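Local coordinates for endo-1,3-beta-glucanase, family GH16 (Zobellia galactanivorans, PDB 4BPZ), which probably hydrolyses internal beta-1,3-glucosidic bonds of algal laminarin, using the calcium-binding family GH16 domain contained in this chain, at residues A[36-40]-A[41-45]; A[214-217]-A[218-221]. The protein carries 1 engineered substitution. All coordinates share one frame; numbering follows the deposited sequence. Where two conformers were deposited one is given.

Interaction 1. Residues A[36-40]-A[41-45]. With BGC (beta-D-glucopyranose), chain C; GLC (alpha-D-glucopyranose), chain B; BGC (beta-D-glucopyranose), chain D.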
loop_
_atom_site.group_PDB
_atom_site.type_symbol
_atom_site.label_atom_id
_atom_site.label_comp_id
_atom_site.label_asym_id
_atom_site.label_seq_id
_atom_site.Cartn_x
_atom_site.Cartn_y
_atom_site.Cartn_z
ATOM N N PRO A 36 4.703 -13.022 9.331
ATOM C CA PRO A 36 4.197 -11.948 10.107
ATOM C C PRO A 36 5.356 -11.308 10.859
ATOM O O PRO A 36 6.269 -12.001 11.393
ATOM C CB PRO A 36 3.255 -12.615 11.114
ATOM C CG PRO A 36 3.053 -14.018 10.629
ATOM C CD PRO A 36 4.179 -14.336 9.667
ATOM N N PRO A 37 5.360 -9.965 10.998
ATOM C CA PRO A 37 6.512 -9.252 11.585
ATOM C C PRO A 37 6.441 -9.214 13.102
ATOM O O PRO A 37 7.468 -8.860 13.685
ATOM C CB PRO A 37 6.380 -7.816 11.081
ATOM C CG PRO A 37 4.851 -7.681 10.772
ATOM C CD PRO A 37 4.446 -9.047 10.274
ATOM N N ASN A 38 5.324 -9.548 13.728
ATOM C CA ASN A 38 5.121 -9.210 15.144
ATOM C C ASN A 38 4.644 -10.468 15.877
ATOM O O ASN A 38 3.434 -10.625 16.169
ATOM C CB ASN A 38 4.131 -7.939 15.198
ATOM C CG ASN A 38 3.484 -7.674 16.476
ATOM O OD1 ASN A 38 4.149 -7.703 17.448
ATOM N ND2 ASN A 38 2.128 -7.269 16.481
ATOM N N ASN A 39 5.553 -11.468 16.154
ATOM C CA ASN A 39 5.166 -12.696 16.983
ATOM C C ASN A 39 3.909 -13.347 16.440
ATOM O O ASN A 39 2.964 -13.611 17.207
ATOM C CB ASN A 39 5.054 -12.279 18.445
ATOM C CG ASN A 39 6.390 -11.752 18.970
ATOM O OD1 ASN A 39 6.520 -10.599 19.437
ATOM N ND2 ASN A 39 7.395 -12.560 18.836
ATOM N N GLY A 40 3.823 -13.595 15.136
ATOM C CA GLY A 40 2.745 -14.303 14.563
ATOM C C GLY A 40 1.621 -13.430 14.047
ATOM O O GLY A 40 0.703 -13.992 13.434
ATOM N N SER A 41 1.748 -12.092 14.222
ATOM C CA SER A 41 0.712 -11.151 13.758
ATOM C C SER A 41 1.312 -10.030 12.921
ATOM O O SER A 41 2.530 -9.762 13.000
ATOM C CB SER A 41 0.005 -10.553 14.981
ATOM O OG SER A 41 -0.620 -11.597 15.775
ATOM N N TRP A 42 0.421 -9.334 12.219
ATOM C CA TRP A 42 0.763 -8.054 11.573
ATOM C C TRP A 42 0.581 -6.957 12.595
ATOM O O TRP A 42 0.274 -7.219 13.772
ATOM C CB TRP A 42 -0.030 -7.923 10.268
ATOM C CG TRP A 42 0.577 -8.872 9.254
ATOM C CD1 TRP A 42 0.321 -10.199 9.071
ATOM C CD2 TRP A 42 1.686 -8.534 8.393
ATOM N NE1 TRP A 42 1.255 -10.734 8.150
ATOM C CE2 TRP A 42 2.078 -9.732 7.754
ATOM C CE3 TRP A 42 2.389 -7.367 8.161
ATOM C CZ2 TRP A 42 3.187 -9.773 6.860
ATOM C CZ3 TRP A 42 3.487 -7.420 7.252
ATOM C CH2 TRP A 42 3.863 -8.593 6.619
ATOM N N HIS A 43 0.846 -5.730 12.176
ATOM C CA HIS A 43 0.759 -4.555 13.025
ATOM C C HIS A 43 -0.660 -4.062 13.133
ATOM O O HIS A 43 -1.587 -4.602 12.525
ATOM C CB HIS A 43 1.706 -3.501 12.510
ATOM C CG HIS A 43 3.123 -4.003 12.406
ATOM N ND1 HIS A 43 3.838 -4.379 13.514
ATOM C CD2 HIS A 43 3.909 -4.193 11.295
ATOM C CE1 HIS A 43 5.090 -4.749 13.092
ATOM N NE2 HIS A 43 5.129 -4.598 11.739
ATOM N N ASN A 44 -0.845 -2.962 13.890
ATOM C CA ASN A 44 -2.116 -2.284 13.946
ATOM C C ASN A 44 -3.262 -3.144 14.451
ATOM O O ASN A 44 -4.438 -2.878 14.085
ATOM C CB ASN A 44 -2.467 -1.632 12.589
ATOM C CG ASN A 44 -1.338 -0.848 12.017
ATOM O OD1 ASN A 44 -0.818 0.046 12.698
ATOM N ND2 ASN A 44 -0.931 -1.143 10.796
ATOM N N ASN A 45 -3.000 -4.238 15.183
ATOM C CA ASN A 45 -4.049 -5.116 15.635
ATOM C C ASN A 45 -4.843 -5.754 14.488
ATOM O O ASN A 45 -5.966 -6.229 14.676
ATOM C CB ASN A 45 -4.997 -4.425 16.649
ATOM C CG ASN A 45 -4.237 -3.897 17.800
ATOM O OD1 ASN A 45 -3.512 -4.681 18.436
ATOM N ND2 ASN A 45 -4.326 -2.641 18.051
HETATM C C2 BGC C . 2.267 0.384 11.634
HETATM C C3 BGC C . 3.647 0.304 12.212
HETATM C C4 BGC C . 4.586 -0.544 11.274
HETATM C C5 BGC C . 4.543 0.030 9.836
HETATM C C6 BGC C . 5.274 -0.812 8.810
HETATM C C1 BGC C . 2.367 0.892 10.171
HETATM O O2 BGC C . 1.504 1.256 12.419
HETATM O O3 BGC C . 3.532 -0.373 13.461
HETATM O O4 BGC C . 5.960 -0.467 11.635
HETATM O O5 BGC C . 3.153 0.011 9.408
HETATM O O6 BGC C . 4.732 -2.102 8.634
HETATM C C1 GLC B . 0.160 3.505 7.050
HETATM C C2 GLC B . 0.440 2.928 8.478
HETATM C C3 GLC B . 0.846 1.458 8.292
HETATM C C4 GLC B . -0.181 0.722 7.549
HETATM C C5 GLC B . -0.179 1.347 6.175
HETATM C C6 GLC B . -1.167 0.723 5.216
HETATM O O1 GLC B . 1.338 3.804 6.331
HETATM O O2 GLC B . 1.450 3.720 9.049
HETATM O O3 GLC B . 1.046 0.846 9.636
HETATM O O4 GLC B . 0.151 -0.679 7.501
HETATM O O5 GLC B . -0.578 2.728 6.319
HETATM O O6 GLC B . -2.506 0.822 5.689
HETATM C C2 BGC D . 7.913 -1.547 12.502
HETATM C C3 BGC D . 8.369 -2.507 13.561
HETATM C C4 BGC D . 8.005 -1.991 14.964
HETATM C C5 BGC D . 6.496 -1.653 14.967
HETATM C C6 BGC D . 6.075 -1.163 16.336
HETATM C C1 BGC D . 6.425 -1.327 12.637
HETATM O O2 BGC D . 8.237 -2.066 11.219
HETATM O O3 BGC D . 9.762 -2.622 13.548
HETATM O O4 BGC D . 8.263 -3.012 15.901
HETATM O O5 BGC D . 6.174 -0.741 13.904
HETATM O O6 BGC D . 4.650 -0.997 16.303
HETATM O O HOH W 1 0.928 -11.878 17.940
#
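The Pro37 ring touches two aromatic side chains, Trp42 through CD and His43 through CG. Its CD stands almost exactly over the six-membered ring of Trp42, 3.3 Å from the centroid and 9° off the normal, in a CH-pi contact. CG meets the imidazole obliquely, 3.2 Å from His43 NE2. The chain folds back through a type I' turn from Asn38 to Ser41. It is closed by a reciprocal backbone pair: Asn38 N donates to Ser41 O at 2.9 Å, and Ser41 N to Asn38 O at 3.0 Å. The Asn38 side chain, with CG anti to the backbone N (chi1 163°), reaches one residue past Ser41, and ND2 donates to Trp42 O over 3.3 Å. That bond is nearly straight at 176° and lies in the amide plane, although ND2 sits above the plane of the Trp42 carbonyl. A water links Asn39 O to Ser41 OG, which also bonds Lys80, while Tyr50 meets the Trp42 ring edge-to-face. C4 of the chain C glucose and C1 of the chain D glucose lie over one face of the His43 ring, toward its rim. Asn44 OD1 accepts from O2 of the chain C glucose at 2.6 Å, and ND2 reaches both O3 of the alpha-glucose and Glu46. This type I' beta turn with a single antiparallel bridge leads into His43 and Asn44, which line the glycan-binding cleft of the GH16 domain.

Interaction 2. Residues A[214-217]-A[218-221]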
loop_
_atom_site.group_PDB
_atom_site.type_symbol
_atom_site.label_atom_id
_atom_site.label_comp_id
_atom_site.label_asym_id
_atom_site.label_seq_id
_atom_site.Cartn_x
_atom_site.Cartn_y
_atom_site.Cartn_z
ATOM N N GLN A 214 15.725 17.837 3.556
ATOM C CA GLN A 214 16.767 16.823 3.905
ATOM C C GLN A 214 16.626 16.251 5.306
ATOM O O GLN A 214 17.264 15.257 5.597
ATOM C CB GLN A 214 18.155 17.398 3.642
ATOM C CG GLN A 214 18.450 17.378 2.124
ATOM C CD GLN A 214 18.725 15.923 1.603
ATOM O OE1 GLN A 214 19.175 15.054 2.347
ATOM N NE2 GLN A 214 18.336 15.635 0.394
ATOM N N ASN A 215 15.855 16.877 6.182
ATOM C CA ASN A 215 15.636 16.310 7.479
ATOM C C ASN A 215 14.543 15.251 7.460
ATOM O O ASN A 215 14.194 14.785 8.532
ATOM C CB ASN A 215 15.276 17.427 8.461
ATOM C CG ASN A 215 15.710 17.134 9.889
ATOM O OD1 ASN A 215 15.122 17.666 10.805
ATOM N ND2 ASN A 215 16.684 16.259 10.085
ATOM N N THR A 216 13.966 14.883 6.289
ATOM C CA THR A 216 12.928 13.830 6.203
ATOM C C THR A 216 13.553 12.575 5.528
ATOM O O THR A 216 14.488 12.729 4.812
ATOM C CB THR A 216 11.796 14.187 5.097
ATOM O OG1 THR A 216 12.262 13.965 3.733
ATOM C CG2 THR A 216 11.216 15.434 5.212
ATOM N N PRO A 217 12.986 11.394 5.690
ATOM C CA PRO A 217 13.449 10.206 4.952
ATOM C C PRO A 217 12.878 10.084 3.545
ATOM O O PRO A 217 12.862 8.881 2.933
ATOM C CB PRO A 217 13.026 9.061 5.872
ATOM C CG PRO A 217 11.823 9.634 6.604
ATOM C CD PRO A 217 12.035 11.090 6.783
ATOM N N TYR A 218 12.602 11.168 2.892
ATOM C CA TYR A 218 11.951 11.183 1.584
ATOM C C TYR A 218 12.900 11.653 0.490
ATOM O O TYR A 218 12.521 12.273 -0.479
ATOM C CB TYR A 218 10.686 12.028 1.588
ATOM C CG TYR A 218 9.660 11.561 2.629
ATOM C CD1 TYR A 218 9.068 10.326 2.508
ATOM C CD2 TYR A 218 9.289 12.343 3.698
ATOM C CE1 TYR A 218 8.103 9.898 3.412
ATOM C CE2 TYR A 218 8.349 11.922 4.597
ATOM C CZ TYR A 218 7.738 10.727 4.482
ATOM O OH TYR A 218 6.736 10.335 5.350
ATOM N N ASN A 219 14.214 11.322 0.650
ATOM C CA ASN A 219 15.251 11.670 -0.365
ATOM C C ASN A 219 16.110 10.479 -0.673
ATOM O O ASN A 219 17.233 10.623 -1.203
ATOM C CB ASN A 219 16.086 12.882 0.090
ATOM C CG ASN A 219 15.163 14.090 0.251
ATOM O OD1 ASN A 219 14.680 14.706 -0.699
ATOM N ND2 ASN A 219 14.871 14.335 1.520
ATOM N N ALA A 220 15.621 9.282 -0.378
ATOM C CA ALA A 220 16.310 8.042 -0.594
ATOM C C ALA A 220 15.256 7.042 -1.127
ATOM O O ALA A 220 14.057 7.317 -1.067
ATOM C CB ALA A 220 16.944 7.552 0.687
ATOM N N PRO A 221 15.646 5.850 -1.542
ATOM C CA PRO A 221 14.666 5.017 -2.288
ATOM C C PRO A 221 13.541 4.539 -1.434
ATOM O O PRO A 221 13.756 4.174 -0.262
ATOM C CB PRO A 221 15.505 3.832 -2.792
ATOM C CG PRO A 221 16.919 4.482 -3.031
ATOM C CD PRO A 221 17.043 5.340 -1.730
HETATM O O HOH W 2 16.650 13.148 3.558
HETATM O O HOH W 3 16.095 10.514 2.673
#
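The chain bends at Pro217 and Tyr218, where a water accepts from Asn219 N at 2.9 Å and reaches Thr216 O only weakly. The Thr216 hydroxyl links Tyr218 N to Ser213 O. With OG1 placed between the backbone N and the carbonyl carbon (chi1 76°), it faces the next-but-one amide and accepts from Tyr218 N at 2.9 Å, with an N-H...O angle of 147°. Thr216 CB lies 3.4 Å from Tyr218 CD2, the two side chains crossing at about a right angle. Beyond it, the phenol is fixed by its OH bond to the backbone O of the engineered Ser142 and by an edge-to-face contact with Trp162. On the outer side, Gln214 NE2 rests 3.5 Å from Asn219 CG, the two amide planes being 30° apart. Asn219 ND2 donates to a second water at 3.0 Å, which also lies 3.0 Å from Gln214 O, while its OD1 is held by Tyr95. The Thr216 hydroxyl bound to the amide two residues on defines an ST turn, here within the loop joining strands 205-211 and 222-230 of the GH16 fold.

The two local turns lie in separate loops of the same GH16 domain, with centres 26 Å apart and nearest atoms about 15 Å apart, so they do not touch. Their relation runs through the glycan cleft. Interaction 1 contacts the bound sugars directly. Interaction 2 stays behind the first shell: the Tyr218 side chain is about 9 Å from the alpha-glucose and about 11 Å from a beta-glucose. It is nevertheless anchored to Ser142, an engineered pocket residue at the place of the first glutamate in the family's E-x-D-x-x-E signature, which continues with Asp144 and Glu147. Both of these bind the same alpha-glucose as Asn44 of interaction 1.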